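Local coordinates for protein 4-hydroxybenzoyl-CoA thioesterase (Staphylococcus aureus, PDB 6FDG) that probably hydrolyses the thioester of 1,4-dihydroxy-2-naphthoyl-CoA (DHNA-CoA) in the vitamin K2 pathway, as a hotdog-fold acyl-CoA thioesterase, at residues V80-Y90 with H130-N140; V62-Y70 with N96-T104. All coordinates share one frame; numbering follows the deposited sequence. Where two conformers were deposited one is given.

Contact 1 (80-90 with 130-140) and contact 2 (62-70 with 96-104) lie on opposite sides of the chain's centre, their own centres about 27 Å apart, yet both draw on one curved sheet, in which strands 88-95 and 101-113 are neighbours. Both are partly buried and bury similar areas, 510 and 528 Å². Their chemistry differs with their place. Contact 1 sets a beta hairpin against helix 127-141, so side chains do the work: tyrosine rings, hydroxyl bonds and bridging waters. Contact 2 joins two strands within the sheet, chiefly by backbone bonds, with two exposed lysines, Lys65 and Lys66, laid across the joint and a second subunit continuing the sheet beyond it.

Contact 1. Residues V80-Y90 with H130-N140; sequences VEKYSRLRSVY and HEAYSKVQALN
Tyr83 and Tyr133 form the aromatic centre of this hairpin-to-helix contact. CB of Tyr133 stands 3.5 Å from the centroid of the Tyr83 ring and 7° off its normal, a CH-pi contact over the face; the two rings themselves meet obliquely, planes 48° apart. With chi1 near 167° the Tyr83 ring swings away from its own backbone N and over to the helix. The Tyr133 ring reaches on past Tyr83 to Val80 and Tyr90, its CE2 lying 4.0 Å from CG2 of Val80, and Ile38 and Leu41 of helix 26-41 also pack against it.

Two hydroxyl bonds close the ends of this cluster. Tyr83 OH and His130 ND1 are 2.8 Å apart, each group near the plane of the other's ring, while Tyr90 OH meets Tyr133 OH at 2.7 Å. Neither bond has a settled donor. Beyond the imidazole, CE1 of His130 sits over the centre of the Arg85 guanidinium, and CG of Arg85 approaches the same carbon to 3.7 Å.

Amides serve the bulged end of the hairpin, where Glu81 and Lys82 both face Val89. Gln137 bends at chi2 and its OE1 accepts from Tyr83 N at 3.0 Å. One water bridges Val80 N and Asn140 ND2; a second donates to Val80 O and, weakly, to Gln137 OE1. Asn140 OD1 bonds to Ile2 N, so this residue joins the helix to the amino-terminal strand as well.

The chemistry is thus graded along the helix: rings and hydroxyls at the His130 end, amides and water at the Asn140 end. The hydroxyl bonds fix where each phenol ends, while Tyr133 CB over one face of Tyr83 and Arg85 N toward the rim of the other limit that ring's turn. Gln137 and the waters satisfy backbone polar atoms where the strand turns its corner.

Contact 2. Residues V62-Y70 with N96-T104; sequences VNYKKSIFY and NEKGELATT
Lys66 and Ala102, the residues with most area buried here, meet through backbone and side chain together. Lys66 N donates to Ala102 O at 3.0 Å, and Lys65 N donates to the same oxygen at 2.8 Å; both arrive from one face of the carbonyl plane, so a single acceptor holds two successive amides as the chain leaves strand 62-64. The methyl of Ala102 packs 4.0 Å from CG1 of Ile68. Lys66 runs its aliphatic chain past the Leu101 carbonyl and crosses Glu100 at about a right angle, CE lying 3.6 Å from Glu100 OE1. Their charged atoms stay beyond salt-bridge range, and that carboxylate oxygen already accepts a nearly straight bond (170°) from Asn96 ND2. This ties Asn96 to Glu100 across the turn, where Asn96 OD1 accepts from Glu100 N and Gly99 N donates to Asn96 O.

Thr104 is the third principal residue. With Asn63 it makes a hydrogen-bonded antiparallel pair: Asn63 N to Thr104 O is 2.8 Å with an N-H...O angle of 172°, and Thr104 N returns a bond to Asn63 O at 3.0 Å. OG1 of Thr104, set between backbone N and carbonyl carbon by chi1 of 61°, faces CB of Asn63 and the CE methylene of Lys65. In the conformer of Asn63 given, one of two, ND2 bonds to Asp59 of a second subunit.

The next pair, Tyr64 with Thr103, is non-hydrogen-bonded, and Thr103 CG2 comes within 3.6 Å of Val62 CG1. These branches face helix 26-41, against which Val62 and Thr103 pack. A classic bulge, Ala102 and Thr103 both facing Ile94, interrupts the next strand pairing. An antiparallel sheet wrapped on a central helix and continued into a neighbouring subunit is characteristic of hotdog-fold thioesterases.

Contact 1. Residues V80-Y90 with H130-N140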
loop_
_atom_site.group_PDB
_atom_site.type_symbol
_atom_site.label_atom_id
_atom_site.label_comp_id
_atom_site.label_asym_id
_atom_site.label_seq_id
_atom_site.Cartn_x
_atom_site.Cartn_y
_atom_site.Cartn_z
ATOM N N VAL A 80 -20.875 -0.974 16.327
ATOM C CA VAL A 80 -21.212 -2.352 15.982
ATOM C C VAL A 80 -22.689 -2.413 15.657
ATOM O O VAL A 80 -23.569 -2.318 16.558
ATOM C CB VAL A 80 -20.795 -3.300 17.097
ATOM C CG1 VAL A 80 -21.274 -4.711 16.686
ATOM C CG2 VAL A 80 -19.305 -3.237 17.334
ATOM N N GLU A 81 -23.068 -2.544 14.392
ATOM C CA GLU A 81 -24.464 -2.622 13.969
ATOM C C GLU A 81 -25.064 -3.909 14.380
ATOM O O GLU A 81 -26.255 -3.970 14.734
ATOM C CB GLU A 81 -24.517 -2.427 12.464
ATOM C CG GLU A 81 -25.920 -2.380 11.873
ATOM C CD GLU A 81 -26.779 -1.274 12.367
ATOM O OE1 GLU A 81 -26.301 -0.186 12.869
ATOM O OE2 GLU A 81 -28.021 -1.397 12.079
ATOM N N LYS A 82 -24.306 -5.009 14.285
ATOM C CA LYS A 82 -24.838 -6.336 14.623
ATOM C C LYS A 82 -23.726 -7.159 15.278
ATOM O O LYS A 82 -22.629 -7.289 14.706
ATOM C CB LYS A 82 -25.307 -7.088 13.388
ATOM C CG LYS A 82 -26.281 -6.344 12.413
ATOM C CD LYS A 82 -26.288 -6.857 10.965
ATOM C CE LYS A 82 -27.481 -6.242 10.218
ATOM N NZ LYS A 82 -28.238 -7.296 9.451
ATOM N N TYR A 83 -23.982 -7.759 16.435
ATOM C CA TYR A 83 -23.077 -8.669 17.078
ATOM C C TYR A 83 -23.683 -10.001 17.218
ATOM O O TYR A 83 -24.859 -10.115 17.701
ATOM C CB TYR A 83 -22.676 -8.131 18.470
ATOM C CG TYR A 83 -21.992 -9.187 19.273
ATOM C CD1 TYR A 83 -20.688 -9.588 18.935
ATOM C CD2 TYR A 83 -22.570 -9.845 20.360
ATOM C CE1 TYR A 83 -20.056 -10.600 19.603
ATOM C CE2 TYR A 83 -21.921 -10.870 21.037
ATOM C CZ TYR A 83 -20.676 -11.239 20.642
ATOM O OH TYR A 83 -19.947 -12.235 21.250
ATOM N N SER A 84 -23.001 -11.071 16.875
ATOM C CA SER A 84 -23.340 -12.425 17.261
ATOM C C SER A 84 -22.005 -13.078 17.630
ATOM O O SER A 84 -20.908 -12.581 17.368
ATOM C CB SER A 84 -24.001 -13.210 16.206
ATOM O OG SER A 84 -23.111 -13.674 15.215
ATOM N N ARG A 85 -22.117 -14.239 18.328
ATOM C CA ARG A 85 -20.861 -14.899 18.763
ATOM C C ARG A 85 -20.043 -15.423 17.562
ATOM O O ARG A 85 -18.835 -15.663 17.780
ATOM C CB ARG A 85 -21.255 -16.144 19.579
ATOM C CG ARG A 85 -22.191 -15.936 20.772
ATOM C CD ARG A 85 -23.104 -17.155 21.081
ATOM N NE ARG A 85 -23.746 -17.157 22.308
ATOM C CZ ARG A 85 -24.898 -16.562 22.591
ATOM N NH1 ARG A 85 -25.591 -15.872 21.701
ATOM N NH2 ARG A 85 -25.340 -16.613 23.836
ATOM N N LEU A 86 -20.571 -15.517 16.369
ATOM C CA LEU A 86 -19.854 -15.935 15.233
ATOM C C LEU A 86 -19.395 -14.787 14.288
ATOM O O LEU A 86 -18.433 -15.037 13.520
ATOM C CB LEU A 86 -20.628 -16.932 14.446
ATOM C CG LEU A 86 -20.702 -18.367 15.147
ATOM C CD1 LEU A 86 -21.654 -19.231 14.363
ATOM C CD2 LEU A 86 -19.396 -19.035 15.259
ATOM N N ARG A 87 -20.054 -13.655 14.341
ATOM C CA ARG A 87 -19.700 -12.535 13.418
ATOM C C ARG A 87 -20.194 -11.260 13.890
ATOM O O ARG A 87 -21.241 -11.102 14.569
ATOM C CB ARG A 87 -20.211 -12.775 12.043
ATOM C CG ARG A 87 -21.684 -12.759 11.857
ATOM C CD ARG A 87 -22.165 -13.409 10.527
ATOM N NE ARG A 87 -21.276 -14.537 10.181
ATOM C CZ ARG A 87 -21.430 -15.834 10.508
ATOM N NH1 ARG A 87 -22.569 -16.319 11.092
ATOM N NH2 ARG A 87 -20.415 -16.659 10.208
ATOM N N SER A 88 -19.437 -10.224 13.580
ATOM C CA SER A 88 -19.807 -8.846 13.953
ATOM C C SER A 88 -19.874 -7.981 12.683
ATOM O O SER A 88 -18.972 -8.197 11.779
ATOM C CB SER A 88 -18.844 -8.193 14.829
ATOM O OG SER A 88 -18.783 -8.799 16.167
ATOM N N VAL A 89 -20.794 -7.065 12.578
ATOM C CA VAL A 89 -20.817 -6.071 11.477
ATOM C C VAL A 89 -20.594 -4.710 12.107
ATOM O O VAL A 89 -21.377 -4.263 12.959
ATOM C CB VAL A 89 -22.123 -6.084 10.709
ATOM C CG1 VAL A 89 -22.087 -5.048 9.573
ATOM C CG2 VAL A 89 -22.365 -7.481 10.128
ATOM N N TYR A 90 -19.494 -4.061 11.762
ATOM C CA TYR A 90 -19.168 -2.687 12.156
ATOM C C TYR A 90 -19.639 -1.777 11.073
ATOM O O TYR A 90 -19.508 -2.084 9.856
ATOM C CB TYR A 90 -17.684 -2.505 12.358
ATOM C CG TYR A 90 -17.035 -3.300 13.445
ATOM C CD1 TYR A 90 -16.802 -4.643 13.346
ATOM C CD2 TYR A 90 -16.736 -2.671 14.664
ATOM C CE1 TYR A 90 -16.219 -5.361 14.408
ATOM C CE2 TYR A 90 -16.128 -3.386 15.731
ATOM C CZ TYR A 90 -15.938 -4.673 15.541
ATOM O OH TYR A 90 -15.325 -5.428 16.608
ATOM N N HIS A 130 -17.178 -11.235 24.733
ATOM C CA HIS A 130 -18.568 -11.523 24.557
ATOM C C HIS A 130 -19.517 -10.797 25.482
ATOM O O HIS A 130 -20.564 -10.300 25.066
ATOM C CB HIS A 130 -18.834 -13.085 24.644
ATOM C CG HIS A 130 -20.244 -13.428 24.618
ATOM N ND1 HIS A 130 -21.016 -13.349 23.534
ATOM C CD2 HIS A 130 -21.059 -13.873 25.638
ATOM C CE1 HIS A 130 -22.253 -13.767 23.809
ATOM N NE2 HIS A 130 -22.291 -14.081 25.100
ATOM N N GLU A 131 -19.106 -10.737 26.753
ATOM C CA GLU A 131 -20.047 -10.078 27.716
ATOM C C GLU A 131 -20.131 -8.609 27.288
ATOM O O GLU A 131 -21.258 -8.113 27.357
ATOM C CB GLU A 131 -19.474 -10.248 29.124
ATOM C CG GLU A 131 -20.087 -9.340 30.225
ATOM C CD GLU A 131 -19.337 -9.468 31.573
ATOM O OE1 GLU A 131 -18.088 -9.329 31.629
ATOM O OE2 GLU A 131 -20.001 -9.727 32.600
ATOM N N ALA A 132 -19.001 -7.987 26.964
ATOM C CA ALA A 132 -18.988 -6.531 26.602
ATOM C C ALA A 132 -19.769 -6.261 25.309
ATOM O O ALA A 132 -20.675 -5.398 25.284
ATOM C CB ALA A 132 -17.640 -6.014 26.550
ATOM N N TYR A 133 -19.549 -7.155 24.299
ATOM C CA TYR A 133 -20.295 -6.949 23.058
ATOM C C TYR A 133 -21.763 -7.165 23.166
ATOM O O TYR A 133 -22.589 -6.559 22.516
ATOM C CB TYR A 133 -19.641 -7.828 21.891
ATOM C CG TYR A 133 -18.434 -7.178 21.228
ATOM C CD1 TYR A 133 -17.267 -6.965 21.846
ATOM C CD2 TYR A 133 -18.540 -6.759 19.928
ATOM C CE1 TYR A 133 -16.174 -6.363 21.234
ATOM C CE2 TYR A 133 -17.442 -6.172 19.271
ATOM C CZ TYR A 133 -16.346 -5.917 19.928
ATOM O OH TYR A 133 -15.227 -5.304 19.325
ATOM N N SER A 134 -22.159 -8.155 24.001
ATOM C CA SER A 134 -23.518 -8.480 24.216
ATOM C C SER A 134 -24.203 -7.310 25.017
ATOM O O SER A 134 -25.341 -6.975 24.644
ATOM C CB SER A 134 -23.706 -9.772 25.069
ATOM O OG SER A 134 -23.345 -10.887 24.271
ATOM N N LYS A 135 -23.543 -6.763 25.943
ATOM C CA LYS A 135 -24.069 -5.594 26.691
ATOM C C LYS A 135 -24.282 -4.415 25.740
ATOM O O LYS A 135 -25.334 -3.816 25.720
ATOM C CB LYS A 135 -23.147 -5.197 27.782
ATOM C CG LYS A 135 -23.458 -3.892 28.553
ATOM C CD LYS A 135 -22.462 -3.639 29.696
ATOM C CE LYS A 135 -22.784 -2.375 30.504
ATOM N NZ LYS A 135 -24.243 -2.351 30.891
ATOM N N VAL A 136 -23.240 -4.151 24.889
ATOM C CA VAL A 136 -23.372 -3.077 23.884
ATOM C C VAL A 136 -24.494 -3.303 22.991
ATOM O O VAL A 136 -25.234 -2.388 22.629
ATOM C CB VAL A 136 -21.974 -2.854 23.180
ATOM C CG1 VAL A 136 -22.185 -1.961 21.972
ATOM C CG2 VAL A 136 -20.976 -2.249 24.117
ATOM N N GLN A 137 -24.677 -4.521 22.477
ATOM C CA GLN A 137 -25.730 -4.811 21.572
ATOM C C GLN A 137 -27.157 -4.483 22.191
ATOM O O GLN A 137 -28.036 -3.913 21.535
ATOM C CB GLN A 137 -25.780 -6.315 21.072
ATOM C CG GLN A 137 -26.875 -6.644 20.098
ATOM C CD GLN A 137 -26.707 -5.856 18.854
ATOM O OE1 GLN A 137 -25.748 -6.068 18.095
ATOM N NE2 GLN A 137 -27.574 -4.899 18.606
ATOM N N ALA A 138 -27.282 -4.873 23.436
ATOM C CA ALA A 138 -28.563 -4.583 24.143
ATOM C C ALA A 138 -28.766 -3.073 24.288
ATOM O O ALA A 138 -29.889 -2.554 24.049
ATOM C CB ALA A 138 -28.516 -5.284 25.497
ATOM N N LEU A 139 -27.692 -2.352 24.624
ATOM C CA LEU A 139 -27.796 -0.858 24.755
ATOM C C LEU A 139 -28.164 -0.232 23.416
ATOM O O LEU A 139 -28.961 0.706 23.280
ATOM C CB LEU A 139 -26.544 -0.283 25.320
ATOM C CG LEU A 139 -26.198 -0.650 26.752
ATOM C CD1 LEU A 139 -24.815 -0.218 27.165
ATOM C CD2 LEU A 139 -27.333 -0.121 27.727
ATOM N N ASN A 140 -27.494 -0.723 22.327
ATOM C CA ASN A 140 -27.774 -0.242 20.982
ATOM C C ASN A 140 -29.234 -0.510 20.641
ATOM O O ASN A 140 -29.935 0.390 20.111
ATOM C CB ASN A 140 -26.843 -0.918 19.908
ATOM C CG ASN A 140 -25.490 -0.391 19.943
ATOM O OD1 ASN A 140 -25.207 0.636 20.522
ATOM N ND2 ASN A 140 -24.541 -1.111 19.374
HETATM O O HOH W 1 -21.604 -0.245 19.065
HETATM O O HOH W 2 -23.926 -4.124 18.822
#

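Contact 2. Residues V62-Y70 with N96-T104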
loop_
_atom_site.group_PDB
_atom_site.type_symbol
_atom_site.label_atom_id
_atom_site.label_comp_id
_atom_site.label_asym_id
_atom_site.label_seq_id
_atom_site.Cartn_x
_atom_site.Cartn_y
_atom_site.Cartn_z
ATOM N N VAL A 62 -17.948 0.232 1.046
ATOM C CA VAL A 62 -17.575 1.647 1.202
ATOM C C VAL A 62 -18.430 2.467 0.236
ATOM O O VAL A 62 -18.510 2.109 -0.954
ATOM C CB VAL A 62 -16.126 1.961 0.897
ATOM C CG1 VAL A 62 -15.725 3.324 1.387
ATOM C CG2 VAL A 62 -15.126 0.894 1.550
ATOM N N ASN A 63 -19.125 3.490 0.713
ATOM C CA ASN A 63 -19.866 4.394 -0.174
ATOM C C ASN A 63 -19.335 5.746 -0.029
ATOM O O ASN A 63 -19.406 6.330 1.082
ATOM C CB ASN A 63 -21.300 4.369 0.241
ATOM C CG ASN A 63 -22.185 5.087 -0.760
ATOM O OD1 ASN A 63 -22.266 6.256 -0.742
ATOM N ND2 ASN A 63 -22.662 4.354 -1.755
ATOM N N TYR A 64 -18.814 6.257 -1.130
ATOM C CA TYR A 64 -18.018 7.474 -1.160
ATOM C C TYR A 64 -18.982 8.678 -1.496
ATOM O O TYR A 64 -19.426 8.776 -2.626
ATOM C CB TYR A 64 -16.878 7.414 -2.163
ATOM C CG TYR A 64 -15.935 6.181 -1.916
ATOM C CD1 TYR A 64 -16.245 5.002 -2.530
ATOM C CD2 TYR A 64 -14.823 6.286 -1.212
ATOM C CE1 TYR A 64 -15.450 3.860 -2.335
ATOM C CE2 TYR A 64 -13.968 5.159 -1.021
ATOM C CZ TYR A 64 -14.297 3.998 -1.604
ATOM O OH TYR A 64 -13.555 2.820 -1.407
ATOM N N LYS A 65 -19.219 9.553 -0.566
ATOM C CA LYS A 65 -20.125 10.710 -0.819
ATOM C C LYS A 65 -19.388 11.847 -1.269
ATOM O O LYS A 65 -19.982 12.634 -2.115
ATOM C CB LYS A 65 -20.841 11.067 0.469
ATOM C CG LYS A 65 -21.551 10.030 1.235
ATOM C CD LYS A 65 -22.576 9.250 0.594
ATOM C CE LYS A 65 -23.090 8.250 1.694
ATOM N NZ LYS A 65 -24.219 7.439 1.253
ATOM N N LYS A 66 -18.203 12.133 -0.810
ATOM C CA LYS A 66 -17.357 13.250 -1.176
ATOM C C LYS A 66 -15.960 12.760 -1.289
ATOM O O LYS A 66 -15.492 12.014 -0.394
ATOM C CB LYS A 66 -17.392 14.399 -0.096
ATOM C CG LYS A 66 -18.734 15.027 0.090
ATOM C CD LYS A 66 -18.571 16.242 0.997
ATOM C CE LYS A 66 -19.411 17.443 0.573
ATOM N NZ LYS A 66 -20.802 17.215 1.015
ATOM N N SER A 67 -15.179 13.195 -2.249
ATOM C CA SER A 67 -13.737 12.997 -2.251
ATOM C C SER A 67 -13.046 13.577 -1.052
ATOM O O SER A 67 -13.525 14.667 -0.483
ATOM C CB SER A 67 -13.073 13.399 -3.618
ATOM O OG SER A 67 -13.516 12.514 -4.613
ATOM N N ILE A 68 -11.990 13.012 -0.544
ATOM C CA ILE A 68 -11.125 13.559 0.499
ATOM C C ILE A 68 -9.836 13.989 -0.173
ATOM O O ILE A 68 -9.089 13.155 -0.781
ATOM C CB ILE A 68 -10.950 12.568 1.700
ATOM C CG1 ILE A 68 -12.348 12.247 2.282
ATOM C CG2 ILE A 68 -10.016 13.048 2.733
ATOM C CD1 ILE A 68 -12.374 11.188 3.368
ATOM N N PHE A 69 -9.641 15.348 -0.249
ATOM C CA PHE A 69 -8.435 15.912 -0.866
ATOM C C PHE A 69 -7.398 16.064 0.199
ATOM O O PHE A 69 -7.626 16.562 1.295
ATOM C CB PHE A 69 -8.748 17.239 -1.463
ATOM C CG PHE A 69 -9.653 17.169 -2.719
ATOM C CD1 PHE A 69 -11.010 17.169 -2.552
ATOM C CD2 PHE A 69 -9.095 17.131 -3.971
ATOM C CE1 PHE A 69 -11.849 17.096 -3.648
ATOM C CE2 PHE A 69 -9.913 17.106 -5.131
ATOM C CZ PHE A 69 -11.292 17.048 -4.924
ATOM N N TYR A 70 -6.195 15.564 -0.043
ATOM C CA TYR A 70 -5.074 15.696 0.831
ATOM C C TYR A 70 -4.525 17.278 0.800
ATOM O O TYR A 70 -4.561 17.869 -0.273
ATOM C CB TYR A 70 -3.962 14.828 0.255
ATOM C CG TYR A 70 -2.671 15.043 0.982
ATOM C CD1 TYR A 70 -2.367 14.383 2.130
ATOM C CD2 TYR A 70 -1.779 16.093 0.581
ATOM C CE1 TYR A 70 -1.244 14.671 2.860
ATOM C CE2 TYR A 70 -0.628 16.345 1.284
ATOM C CZ TYR A 70 -0.358 15.504 2.404
ATOM O OH TYR A 70 0.747 15.822 3.100
ATOM N N ASN A 96 -15.135 14.934 7.174
ATOM C CA ASN A 96 -13.993 15.732 6.810
ATOM C C ASN A 96 -13.764 16.864 7.814
ATOM O O ASN A 96 -14.504 17.040 8.732
ATOM C CB ASN A 96 -14.049 16.100 5.333
ATOM C CG ASN A 96 -15.018 17.232 4.997
ATOM O OD1 ASN A 96 -15.598 17.812 5.935
ATOM N ND2 ASN A 96 -15.364 17.340 3.751
ATOM N N GLU A 97 -12.746 17.705 7.514
ATOM C CA GLU A 97 -12.334 18.777 8.447
ATOM C C GLU A 97 -13.417 19.878 8.574
ATOM O O GLU A 97 -13.589 20.594 9.628
ATOM C CB GLU A 97 -11.020 19.380 7.866
ATOM C CG GLU A 97 -9.930 19.328 8.809
ATOM C CD GLU A 97 -8.677 19.942 8.238
ATOM O OE1 GLU A 97 -8.524 21.184 8.239
ATOM O OE2 GLU A 97 -7.802 19.184 7.821
ATOM N N LYS A 98 -14.227 19.971 7.548
ATOM C CA LYS A 98 -15.372 20.878 7.587
ATOM C C LYS A 98 -16.591 20.312 8.290
ATOM O O LYS A 98 -17.659 20.914 8.360
ATOM C CB LYS A 98 -15.752 21.313 6.235
ATOM C CG LYS A 98 -14.663 22.048 5.544
ATOM C CD LYS A 98 -15.215 22.622 4.232
ATOM C CE LYS A 98 -14.160 22.897 3.186
ATOM N NZ LYS A 98 -13.162 23.931 3.600
ATOM N N GLY A 99 -16.484 19.020 8.747
ATOM C CA GLY A 99 -17.653 18.412 9.416
ATOM C C GLY A 99 -18.651 17.746 8.477
ATOM O O GLY A 99 -19.714 17.317 8.930
ATOM N N GLU A 100 -18.383 17.675 7.221
ATOM C CA GLU A 100 -19.269 17.100 6.253
ATOM C C GLU A 100 -19.081 15.536 6.197
ATOM O O GLU A 100 -17.933 15.106 6.360
ATOM C CB GLU A 100 -18.984 17.616 4.859
ATOM C CG GLU A 100 -19.087 19.150 4.774
ATOM C CD GLU A 100 -18.324 19.836 3.666
ATOM O OE1 GLU A 100 -17.477 19.319 2.903
ATOM O OE2 GLU A 100 -18.605 21.113 3.536
ATOM N N LEU A 101 -20.182 14.864 6.036
ATOM C CA LEU A 101 -20.142 13.368 5.821
ATOM C C LEU A 101 -19.534 13.006 4.471
ATOM O O LEU A 101 -20.110 13.391 3.398
ATOM C CB LEU A 101 -21.499 12.830 5.950
ATOM C CG LEU A 101 -21.565 11.242 5.824
ATOM C CD1 LEU A 101 -20.824 10.595 6.928
ATOM C CD2 LEU A 101 -22.995 10.839 5.661
ATOM N N ALA A 102 -18.301 12.484 4.493
ATOM C CA ALA A 102 -17.560 12.162 3.271
ATOM C C ALA A 102 -17.809 10.718 2.767
ATOM O O ALA A 102 -17.691 10.400 1.618
ATOM C CB ALA A 102 -16.147 12.450 3.392
ATOM N N THR A 103 -18.009 9.805 3.737
ATOM C CA THR A 103 -18.007 8.374 3.452
ATOM C C THR A 103 -18.764 7.600 4.487
ATOM O O THR A 103 -18.752 7.980 5.672
ATOM C CB THR A 103 -16.483 7.861 3.555
ATOM O OG1 THR A 103 -15.575 8.849 3.261
ATOM C CG2 THR A 103 -16.323 6.612 2.814
ATOM N N THR A 104 -19.421 6.533 4.087
ATOM C CA THR A 104 -20.006 5.560 4.977
ATOM C C THR A 104 -19.523 4.206 4.574
ATOM O O THR A 104 -18.929 4.025 3.475
ATOM C CB THR A 104 -21.528 5.556 4.977
ATOM O OG1 THR A 104 -22.041 5.247 3.698
ATOM C CG2 THR A 104 -22.035 6.974 5.358
HETATM O O HOH W 3 -14.915 9.465 0.613
HETATM O O HOH W 4 -13.673 16.037 1.864
#